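Local atomic coordinates of uncharacterized protein (Sulfolobus tokodaii, PDB entry 2PD2), a protein that is of unknown function but belongs to the DsrE/DsrF-like family, whose better-known members handle sulfur in relay and oxidation pathways. Residues I32-H37 with I62-C67; D9-V13 with A40-L44. The contacts are given in a common frame with arbitrary orientation. Residue numbers count along the deposited sequence, not the author numbering.

Contact 1: residues I32-H37 with I62-C67; sequences IEVVLH and ILIVGC
Val65 lies against its bridge partner Val35, CB of Val65 4.2 Å from CG2 of Val35, in the parallel core sheet of a DsrE-like alpha/beta fold. Strands 31-36 and 63-67 are joined through helix 51-59 as a beta-alpha-beta unit; segments 32-36 and 63-67 run parallel at 20°, their axes 4.7 Å apart at closest. The register is unbroken, pairing Glu33 with Leu63, Val34 with Ile64, Val35 with Val65 and Leu36 with Gly66. Five hydrogen bonds join the extended backbones: Leu63 N to Ile32 O (3.0 Å), Val34 N to Leu63 O (2.7 Å), Val65 N to Val34 O (2.7 Å), Leu36 N to Val65 O (2.8 Å) and Cys67 N to Leu36 O (3.0 Å); Val34 and Leu36 each use both N and O. Glu33 and Val35 instead bond by their backbones to strand 2-7.

Glu33, Leu63, Val35 and Val65 share one face, where helix 91-100 covers Val35. On the other, Ile64 (chi1 m, chi2 m) brings CD1 to 4.0 Å from Val34 CB, and its CG2 lies 4.1 Å from Leu36 CD1. Past the bridges, His37 hydrogen-bonds Gln6 through NE2, and Cys67 N-caps helix 68-73, its CB 3.5 Å from His37 CB.

Contact 2: residues D9-V13 with A40-L44; sequences DFDKV and AIKAL
Phe10, Ala40 and Ala43 bury the most surface where the turn leading into helix 13-26 meets the 3-10 turns that follow strand 31-36. The 9-13 segment makes a short 3-10 turn, with Lys12 N bonded to Asp9 O (3.0 Å) and Val13 N to Phe10 O (3.2 Å); Lys12 is the N-cap residue of the helix. Segment 40-44 is also 3-10, with Ala43 N to Ala40 O and Leu44 N to Ile41 O both 2.9 Å.

The backbones come closest at Phe10 and Ala40, whose CA atoms are 3.9 Å apart. Their N atoms lie 3.7 Å apart, while Phe10 N bonds to Ser39 OG and Ala40 pairs through its backbone with Lys8. With chi1 at -179° and chi2 at 66°, Phe10 extends its ring beside the second turn. Lys42 (chi1 m, chi2 t, chi3 m, chi4 t) folds over one face: its CE is 4.1 Å from the ring centroid, a CH-pi contact, and its NZ 4.5 Å away and 31° off the normal, an off-centre cation-pi interaction. At the ring edge, CE1 of Phe10 is 3.9 Å from Ala43 N and 4.4 Å from Ala43 CB.

Val13 (chi1 t), its CA-to-CB bond directed toward the other segment, touches both alanines, CG2 4.0 Å from Ala40 CB and CG1 3.7 Å from Ala43 CB. The small methyl groups let the turns pack closely. Asp9 points away, its OD2 forming a salt bridge with Lys12 of a neighbouring subunit. Such packing joins two loops that follow the C-terminal ends of adjacent parallel strands, 2-7 and 31-36, an arrangement belonging to the alpha/beta fold of the DsrE/DsrF-like family.

How the contacts relate
Contact 1 is the deep one, about 3 Å from the chain centre, whereas contact 2 lies about 9 Å out and has an exposed aromatic ring at its margin. Strand 31-36 links them: it supplies the first segment of contact 1, and the chain then runs on into 40-44. Backbone hydrogen bonds in register dominate the former; the latter relies on small apolar side chains and a lysine over an aromatic face. They meet directly, Ile41 CD1 packing 3.6 Å from Gly66 CA and Leu44 CD2 3.8 Å from Ile64 CG2, so the turn of 40-44 presents Phe10 with one side and strand 63-67 with another.

Contact 1: residues I32-H37 with I62-C67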
loop_
_atom_site.group_PDB
_atom_site.type_symbol
_atom_site.label_atom_id
_atom_site.label_comp_id
_atom_site.label_asym_id
_atom_site.label_seq_id
_atom_site.Cartn_x
_atom_site.Cartn_y
_atom_site.Cartn_z
ATOM N N ILE A 32 -16.834 4.752 -5.057
ATOM C CA ILE A 32 -15.903 3.894 -4.344
ATOM C C ILE A 32 -16.208 2.403 -4.328
ATOM O O ILE A 32 -17.345 1.995 -4.106
ATOM C CB ILE A 32 -15.793 4.364 -2.869
ATOM C CG1 ILE A 32 -15.453 5.858 -2.820
ATOM C CG2 ILE A 32 -14.733 3.553 -2.124
ATOM C CD1 ILE A 32 -15.827 6.510 -1.492
ATOM N N GLU A 33 -15.165 1.604 -4.552
ATOM C CA GLU A 33 -15.255 0.150 -4.500
ATOM C C GLU A 33 -14.174 -0.304 -3.527
ATOM O O GLU A 33 -13.000 0.022 -3.693
ATOM C CB GLU A 33 -14.986 -0.507 -5.857
ATOM C CG GLU A 33 -14.970 -2.034 -5.745
ATOM C CD GLU A 33 -14.676 -2.741 -7.061
ATOM O OE1 GLU A 33 -15.073 -2.225 -8.123
ATOM O OE2 GLU A 33 -14.064 -3.827 -7.028
ATOM N N VAL A 34 -14.568 -1.044 -2.505
ATOM C CA VAL A 34 -13.607 -1.518 -1.527
ATOM C C VAL A 34 -13.412 -3.013 -1.689
ATOM O O VAL A 34 -14.366 -3.788 -1.593
ATOM C CB VAL A 34 -14.075 -1.237 -0.091
ATOM C CG1 VAL A 34 -12.978 -1.641 0.891
ATOM C CG2 VAL A 34 -14.422 0.241 0.068
ATOM N N VAL A 35 -12.170 -3.411 -1.927
ATOM C CA VAL A 35 -11.824 -4.819 -2.104
ATOM C C VAL A 35 -11.064 -5.356 -0.890
ATOM O O VAL A 35 -9.958 -4.897 -0.587
ATOM C CB VAL A 35 -10.927 -5.011 -3.347
ATOM C CG1 VAL A 35 -10.496 -6.481 -3.464
ATOM C CG2 VAL A 35 -11.666 -4.555 -4.599
ATOM N N LEU A 36 -11.653 -6.327 -0.197
ATOM C CA LEU A 36 -10.983 -6.918 0.956
ATOM C C LEU A 36 -10.434 -8.301 0.616
ATOM O O LEU A 36 -11.157 -9.151 0.088
ATOM C CB LEU A 36 -11.934 -7.010 2.153
ATOM C CG LEU A 36 -12.497 -5.678 2.676
ATOM C CD1 LEU A 36 -13.707 -5.262 1.838
ATOM C CD2 LEU A 36 -12.910 -5.830 4.125
ATOM N N HIS A 37 -9.145 -8.507 0.889
ATOM C CA HIS A 37 -8.521 -9.793 0.635
ATOM C C HIS A 37 -7.553 -10.178 1.744
ATOM O O HIS A 37 -7.390 -9.442 2.728
ATOM C CB HIS A 37 -7.848 -9.835 -0.751
ATOM C CG HIS A 37 -6.681 -8.908 -0.911
ATOM N ND1 HIS A 37 -5.409 -9.363 -1.177
ATOM C CD2 HIS A 37 -6.606 -7.554 -0.919
ATOM C CE1 HIS A 37 -4.597 -8.333 -1.339
ATOM N NE2 HIS A 37 -5.300 -7.225 -1.192
ATOM N N ILE A 62 -21.572 2.480 -1.479
ATOM C CA ILE A 62 -20.197 2.066 -1.703
ATOM C C ILE A 62 -20.202 0.567 -2.022
ATOM O O ILE A 62 -20.888 -0.211 -1.360
ATOM C CB ILE A 62 -19.341 2.374 -0.453
ATOM C CG1 ILE A 62 -19.160 3.894 -0.337
ATOM C CG2 ILE A 62 -17.991 1.682 -0.538
ATOM C CD1 ILE A 62 -18.426 4.353 0.907
ATOM N N LEU A 63 -19.465 0.170 -3.057
ATOM C CA LEU A 63 -19.402 -1.236 -3.453
ATOM C C LEU A 63 -18.407 -1.996 -2.581
ATOM O O LEU A 63 -17.209 -1.683 -2.580
ATOM C CB LEU A 63 -18.988 -1.352 -4.930
ATOM C CG LEU A 63 -18.847 -2.762 -5.520
ATOM C CD1 LEU A 63 -20.176 -3.520 -5.371
ATOM C CD2 LEU A 63 -18.446 -2.664 -6.996
ATOM N N ILE A 64 -18.901 -2.984 -1.841
ATOM C CA ILE A 64 -18.051 -3.788 -0.959
ATOM C C ILE A 64 -17.786 -5.132 -1.624
ATOM O O ILE A 64 -18.714 -5.891 -1.890
ATOM C CB ILE A 64 -18.715 -4.026 0.419
ATOM C CG1 ILE A 64 -19.056 -2.685 1.082
ATOM C CG2 ILE A 64 -17.778 -4.832 1.310
ATOM C CD1 ILE A 64 -17.853 -1.744 1.264
ATOM N N VAL A 65 -16.512 -5.426 -1.874
ATOM C CA VAL A 65 -16.124 -6.653 -2.560
ATOM C C VAL A 65 -15.180 -7.555 -1.768
ATOM O O VAL A 65 -14.187 -7.093 -1.204
ATOM C CB VAL A 65 -15.459 -6.299 -3.923
ATOM C CG1 VAL A 65 -14.872 -7.535 -4.570
ATOM C CG2 VAL A 65 -16.489 -5.666 -4.848
ATOM N N GLY A 66 -15.490 -8.848 -1.743
ATOM C CA GLY A 66 -14.651 -9.802 -1.036
ATOM C C GLY A 66 -13.933 -10.740 -1.995
ATOM O O GLY A 66 -14.495 -11.142 -3.018
ATOM N N CYS A 67 -12.692 -11.090 -1.667
ATOM C CA CYS A 67 -11.885 -11.982 -2.500
ATOM C C CYS A 67 -12.210 -13.460 -2.272
ATOM O O CYS A 67 -12.123 -13.952 -1.148
ATOM C CB CYS A 67 -10.396 -11.738 -2.222
ATOM S SG CYS A 67 -9.288 -12.982 -2.937
#

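Contact 2: residues D9-V13 with A40-L44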
loop_
_atom_site.group_PDB
_atom_site.type_symbol
_atom_site.label_atom_id
_atom_site.label_comp_id
_atom_site.label_asym_id
_atom_site.label_seq_id
_atom_site.Cartn_x
_atom_site.Cartn_y
_atom_site.Cartn_z
ATOM N N ASP A 9 -5.118 -6.320 5.647
ATOM C CA ASP A 9 -4.771 -6.711 7.008
ATOM C C ASP A 9 -5.955 -6.607 7.961
ATOM O O ASP A 9 -6.465 -5.515 8.225
ATOM C CB ASP A 9 -3.606 -5.851 7.511
ATOM C CG ASP A 9 -2.367 -5.977 6.631
ATOM O OD1 ASP A 9 -1.894 -7.116 6.431
ATOM O OD2 ASP A 9 -1.866 -4.939 6.140
ATOM N N PHE A 10 -6.385 -7.750 8.486
ATOM C CA PHE A 10 -7.519 -7.773 9.408
ATOM C C PHE A 10 -7.344 -6.847 10.612
ATOM O O PHE A 10 -8.286 -6.163 11.010
ATOM C CB PHE A 10 -7.783 -9.201 9.907
ATOM C CG PHE A 10 -8.963 -9.303 10.835
ATOM C CD1 PHE A 10 -10.249 -9.052 10.373
ATOM C CD2 PHE A 10 -8.786 -9.632 12.177
ATOM C CE1 PHE A 10 -11.349 -9.124 11.229
ATOM C CE2 PHE A 10 -9.878 -9.707 13.046
ATOM C CZ PHE A 10 -11.163 -9.452 12.569
ATOM N N ASP A 11 -6.145 -6.815 11.187
ATOM C CA ASP A 11 -5.912 -5.977 12.353
ATOM C C ASP A 11 -5.987 -4.480 12.076
ATOM O O ASP A 11 -6.005 -3.680 13.007
ATOM C CB ASP A 11 -4.566 -6.318 13.008
ATOM C CG ASP A 11 -3.391 -6.173 12.057
ATOM O OD1 ASP A 11 -2.241 -6.299 12.530
ATOM O OD2 ASP A 11 -3.605 -5.945 10.847
ATOM N N LYS A 12 -6.049 -4.102 10.803
ATOM C CA LYS A 12 -6.119 -2.690 10.442
ATOM C C LYS A 12 -7.454 -2.306 9.818
ATOM O O LYS A 12 -7.624 -1.175 9.357
ATOM C CB LYS A 12 -4.979 -2.332 9.482
ATOM C CG LYS A 12 -3.594 -2.531 10.084
ATOM C CD LYS A 12 -2.485 -2.231 9.086
ATOM C CE LYS A 12 -1.110 -2.485 9.706
ATOM N NZ LYS A 12 0.009 -2.230 8.756
ATOM N N VAL A 13 -8.405 -3.236 9.809
ATOM C CA VAL A 13 -9.713 -2.960 9.230
ATOM C C VAL A 13 -10.443 -1.789 9.885
ATOM O O VAL A 13 -10.976 -0.924 9.194
ATOM C CB VAL A 13 -10.619 -4.205 9.267
ATOM C CG1 VAL A 13 -12.053 -3.821 8.909
ATOM C CG2 VAL A 13 -10.101 -5.239 8.272
ATOM N N ALA A 40 -8.108 -9.718 5.827
ATOM C CA ALA A 40 -9.153 -8.717 5.990
ATOM C C ALA A 40 -10.539 -9.245 5.602
ATOM O O ALA A 40 -11.557 -8.690 6.013
ATOM C CB ALA A 40 -8.803 -7.455 5.179
ATOM N N ILE A 41 -10.584 -10.323 4.825
ATOM C CA ILE A 41 -11.869 -10.887 4.407
ATOM C C ILE A 41 -12.749 -11.221 5.622
ATOM O O ILE A 41 -13.979 -11.198 5.540
ATOM C CB ILE A 41 -11.670 -12.180 3.566
ATOM C CG1 ILE A 41 -12.995 -12.616 2.940
ATOM C CG2 ILE A 41 -11.140 -13.308 4.449
ATOM C CD1 ILE A 41 -13.507 -11.664 1.876
ATOM N N LYS A 42 -12.116 -11.518 6.751
ATOM C CA LYS A 42 -12.863 -11.869 7.951
ATOM C C LYS A 42 -13.782 -10.751 8.421
ATOM O O LYS A 42 -14.751 -10.997 9.140
ATOM C CB LYS A 42 -11.907 -12.275 9.073
ATOM C CG LYS A 42 -11.173 -13.578 8.793
ATOM C CD LYS A 42 -10.274 -13.986 9.949
ATOM C CE LYS A 42 -9.108 -13.031 10.130
ATOM N NZ LYS A 42 -8.271 -13.429 11.305
ATOM N N ALA A 43 -13.492 -9.523 8.004
ATOM C CA ALA A 43 -14.318 -8.400 8.403
ATOM C C ALA A 43 -15.691 -8.456 7.747
ATOM O O ALA A 43 -16.605 -7.753 8.173
ATOM C CB ALA A 43 -13.626 -7.076 8.059
ATOM N N LEU A 44 -15.848 -9.290 6.719
ATOM C CA LEU A 44 -17.141 -9.394 6.039
ATOM C C LEU A 44 -18.033 -10.500 6.605
ATOM O O LEU A 44 -19.081 -10.809 6.040
ATOM C CB LEU A 44 -16.944 -9.616 4.529
ATOM C CG LEU A 44 -16.122 -8.550 3.799
ATOM C CD1 LEU A 44 -16.084 -8.858 2.313
ATOM C CD2 LEU A 44 -16.723 -7.178 4.042
#